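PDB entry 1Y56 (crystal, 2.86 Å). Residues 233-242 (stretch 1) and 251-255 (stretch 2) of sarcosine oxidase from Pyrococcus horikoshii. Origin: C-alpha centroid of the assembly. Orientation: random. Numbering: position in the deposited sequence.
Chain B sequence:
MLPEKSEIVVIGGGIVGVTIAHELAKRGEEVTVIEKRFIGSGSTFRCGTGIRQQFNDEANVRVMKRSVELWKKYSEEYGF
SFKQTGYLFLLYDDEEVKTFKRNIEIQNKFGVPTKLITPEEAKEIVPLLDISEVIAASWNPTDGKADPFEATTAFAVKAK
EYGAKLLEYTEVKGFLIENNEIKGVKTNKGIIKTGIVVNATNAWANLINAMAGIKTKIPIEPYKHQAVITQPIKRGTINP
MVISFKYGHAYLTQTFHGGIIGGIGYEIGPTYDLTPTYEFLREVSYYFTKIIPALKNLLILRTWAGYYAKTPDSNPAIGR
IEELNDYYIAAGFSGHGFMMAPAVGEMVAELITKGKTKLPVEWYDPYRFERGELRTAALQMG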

# COMPACT_ATOMS: atom_id res chain seq x y z
N ILE B 233 -8.26 20.55 -47.81
CA ILE B 233 -8.90 20.48 -49.11
C ILE B 233 -8.21 21.54 -49.97
O ILE B 233 -7.57 22.44 -49.44
CB ILE B 233 -10.46 20.69 -48.92
CG1 ILE B 233 -11.13 19.35 -48.68
CG2 ILE B 233 -11.17 21.41 -50.07
CD1 ILE B 233 -10.48 18.24 -49.45
N LYS B 234 -8.32 21.43 -51.29
CA LYS B 234 -7.75 22.44 -52.18
C LYS B 234 -8.02 23.87 -51.71
O LYS B 234 -9.15 24.21 -51.36
CB LYS B 234 -8.30 22.24 -53.59
CG LYS B 234 -7.26 22.43 -54.69
CD LYS B 234 -7.50 21.47 -55.89
CE LYS B 234 -8.65 21.97 -56.81
NZ LYS B 234 -8.38 23.34 -57.38
N ARG B 235 -6.97 24.69 -51.69
CA ARG B 235 -7.07 26.13 -51.37
C ARG B 235 -8.22 26.81 -52.10
O ARG B 235 -8.53 26.48 -53.24
CB ARG B 235 -5.76 26.85 -51.73
CG ARG B 235 -5.38 26.79 -53.25
CD ARG B 235 -4.07 25.97 -53.57
NE ARG B 235 -4.22 24.50 -53.52
CZ ARG B 235 -3.82 23.70 -52.51
NH1 ARG B 235 -3.25 24.22 -51.42
NH2 ARG B 235 -4.00 22.39 -52.59
N GLY B 236 -8.87 27.76 -51.44
CA GLY B 236 -9.95 28.53 -52.08
C GLY B 236 -11.19 27.78 -52.52
O GLY B 236 -11.95 28.27 -53.34
N THR B 237 -11.41 26.59 -51.98
CA THR B 237 -12.65 25.86 -52.23
C THR B 237 -13.83 26.55 -51.55
O THR B 237 -14.85 26.76 -52.19
CB THR B 237 -12.54 24.38 -51.80
OG1 THR B 237 -11.60 23.71 -52.65
CG2 THR B 237 -13.90 23.67 -51.90
N ILE B 238 -13.70 26.91 -50.28
CA ILE B 238 -14.74 27.70 -49.61
C ILE B 238 -14.14 28.98 -49.05
O ILE B 238 -13.52 28.96 -47.98
CB ILE B 238 -15.46 26.96 -48.45
CG1 ILE B 238 -15.82 25.52 -48.84
CG2 ILE B 238 -16.71 27.74 -48.02
CD1 ILE B 238 -16.39 24.70 -47.68
N ASN B 239 -14.33 30.09 -49.74
CA ASN B 239 -13.66 31.32 -49.34
C ASN B 239 -14.38 32.19 -48.33
O ASN B 239 -13.81 32.51 -47.30
CB ASN B 239 -13.22 32.11 -50.56
CG ASN B 239 -12.15 31.39 -51.32
OD1 ASN B 239 -12.35 31.00 -52.46
ND2 ASN B 239 -11.01 31.18 -50.68
N PRO B 240 -15.65 32.54 -48.58
CA PRO B 240 -16.31 33.36 -47.58
C PRO B 240 -16.79 32.51 -46.40
O PRO B 240 -16.80 31.26 -46.48
CB PRO B 240 -17.52 33.90 -48.33
CG PRO B 240 -17.84 32.83 -49.32
CD PRO B 240 -16.54 32.20 -49.71
N MET B 241 -17.15 33.17 -45.31
CA MET B 241 -17.89 32.53 -44.24
C MET B 241 -19.32 32.33 -44.76
O MET B 241 -19.99 33.29 -45.12
CB MET B 241 -17.89 33.45 -43.03
CG MET B 241 -18.39 32.83 -41.76
SD MET B 241 -17.13 31.83 -40.94
CE MET B 241 -17.90 30.24 -41.13
N VAL B 242 -19.78 31.09 -44.86
CA VAL B 242 -21.18 30.87 -45.25
C VAL B 242 -22.05 30.59 -44.01
O VAL B 242 -21.72 29.73 -43.18
CB VAL B 242 -21.36 29.85 -46.44
CG1 VAL B 242 -20.09 29.13 -46.76
CG2 VAL B 242 -22.49 28.89 -46.20
N TYR B 251 -22.47 27.87 -39.42
CA TYR B 251 -21.48 28.68 -40.10
C TYR B 251 -20.34 27.74 -40.50
O TYR B 251 -19.94 26.88 -39.71
CB TYR B 251 -20.99 29.80 -39.19
CG TYR B 251 -20.22 29.35 -37.97
CD1 TYR B 251 -20.87 29.01 -36.79
CD2 TYR B 251 -18.83 29.27 -38.00
CE1 TYR B 251 -20.17 28.61 -35.67
CE2 TYR B 251 -18.11 28.86 -36.89
CZ TYR B 251 -18.78 28.54 -35.72
OH TYR B 251 -18.07 28.13 -34.61
N LEU B 252 -19.84 27.88 -41.72
CA LEU B 252 -18.63 27.17 -42.14
C LEU B 252 -17.79 27.93 -43.17
O LEU B 252 -18.32 28.68 -43.99
CB LEU B 252 -18.94 25.73 -42.60
CG LEU B 252 -19.79 25.30 -43.80
CD1 LEU B 252 -21.14 25.91 -43.76
CD2 LEU B 252 -19.11 25.64 -45.09
N THR B 253 -16.48 27.76 -43.09
CA THR B 253 -15.54 28.38 -44.03
C THR B 253 -14.28 27.52 -44.10
O THR B 253 -14.15 26.55 -43.36
CB THR B 253 -15.19 29.84 -43.61
OG1 THR B 253 -14.42 30.47 -44.64
CG2 THR B 253 -14.41 29.86 -42.29
N GLN B 254 -13.34 27.85 -44.98
CA GLN B 254 -12.09 27.10 -45.05
C GLN B 254 -11.00 27.88 -44.32
O GLN B 254 -10.94 29.11 -44.41
CB GLN B 254 -11.73 26.82 -46.51
CG GLN B 254 -10.44 26.08 -46.75
CD GLN B 254 -10.32 25.56 -48.17
OE1 GLN B 254 -10.94 26.10 -49.10
NE2 GLN B 254 -9.54 24.49 -48.36
N THR B 255 -10.16 27.17 -43.57
CA THR B 255 -9.01 27.81 -42.92
C THR B 255 -7.88 28.04 -43.92
O THR B 255 -7.89 27.52 -45.05
CB THR B 255 -8.45 26.97 -41.76
OG1 THR B 255 -7.97 25.72 -42.27
CG2 THR B 255 -9.50 26.72 -40.71

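A buried amide side chain can do for a loop what a neighbouring strand does for a strand: meet its peptide groups with hydrogen bonds. Residues 233-242 and 251-255 of this sarcosine oxidase illustrate both devices side by side.

At one end the pairing is conventional. Val 242 and Leu 252 form an antiparallel hydrogen-bonded pair, in which Val 242 N donates to Leu 252 O (2.9 Å) and Leu 252 N donates to Val 242 O (3.0 Å), so the N-H and the C=O of each residue are both satisfied by the other. Val 242 O also receives a CA-H contact from Tyr 251 CA at 3.3 Å. Beyond this pair the ladder loosens: Gln 254 N still reaches Ile 238 O (3.2 Å), while Pro 240, which has no amide hydrogen to offer, presents its carbonyl O to Thr 253 OG1 in a weak hydrogen bond of 3.1 Å.

Farther along, stretch 1 folds into a type II turn from Lys 234 to Thr 237, with Gly 236 at positive phi, and Gln 254 takes over. Its extended side chain (chi1 and chi2 both t) carries the amide to the turn. There Gln 254 NE2 donates to Lys 234 O (3.0 Å), and Gln 254 OE1 accepts from Ile 238 N (3.1 Å) and, weakly, from Thr 237 N (3.0 Å). One side chain thus serves donors and acceptors alike. Lys 234 O is shared further, receiving Thr 237 OG1 at 2.8 Å and, weakly, Thr 237 N at 3.3 Å.

Apolar contacts accompany these bonds. Leu 252 CD2 lies 3.9 Å from Ile 238 CD1 and 4.0 Å from Val 242 CG1, joining three buried aliphatic side chains. Met 241 curls its CE to the edge of the Tyr 251 ring, 3.4 Å from Tyr 251 CD2, while its SD sits 3.6 Å from Thr 253 CG2.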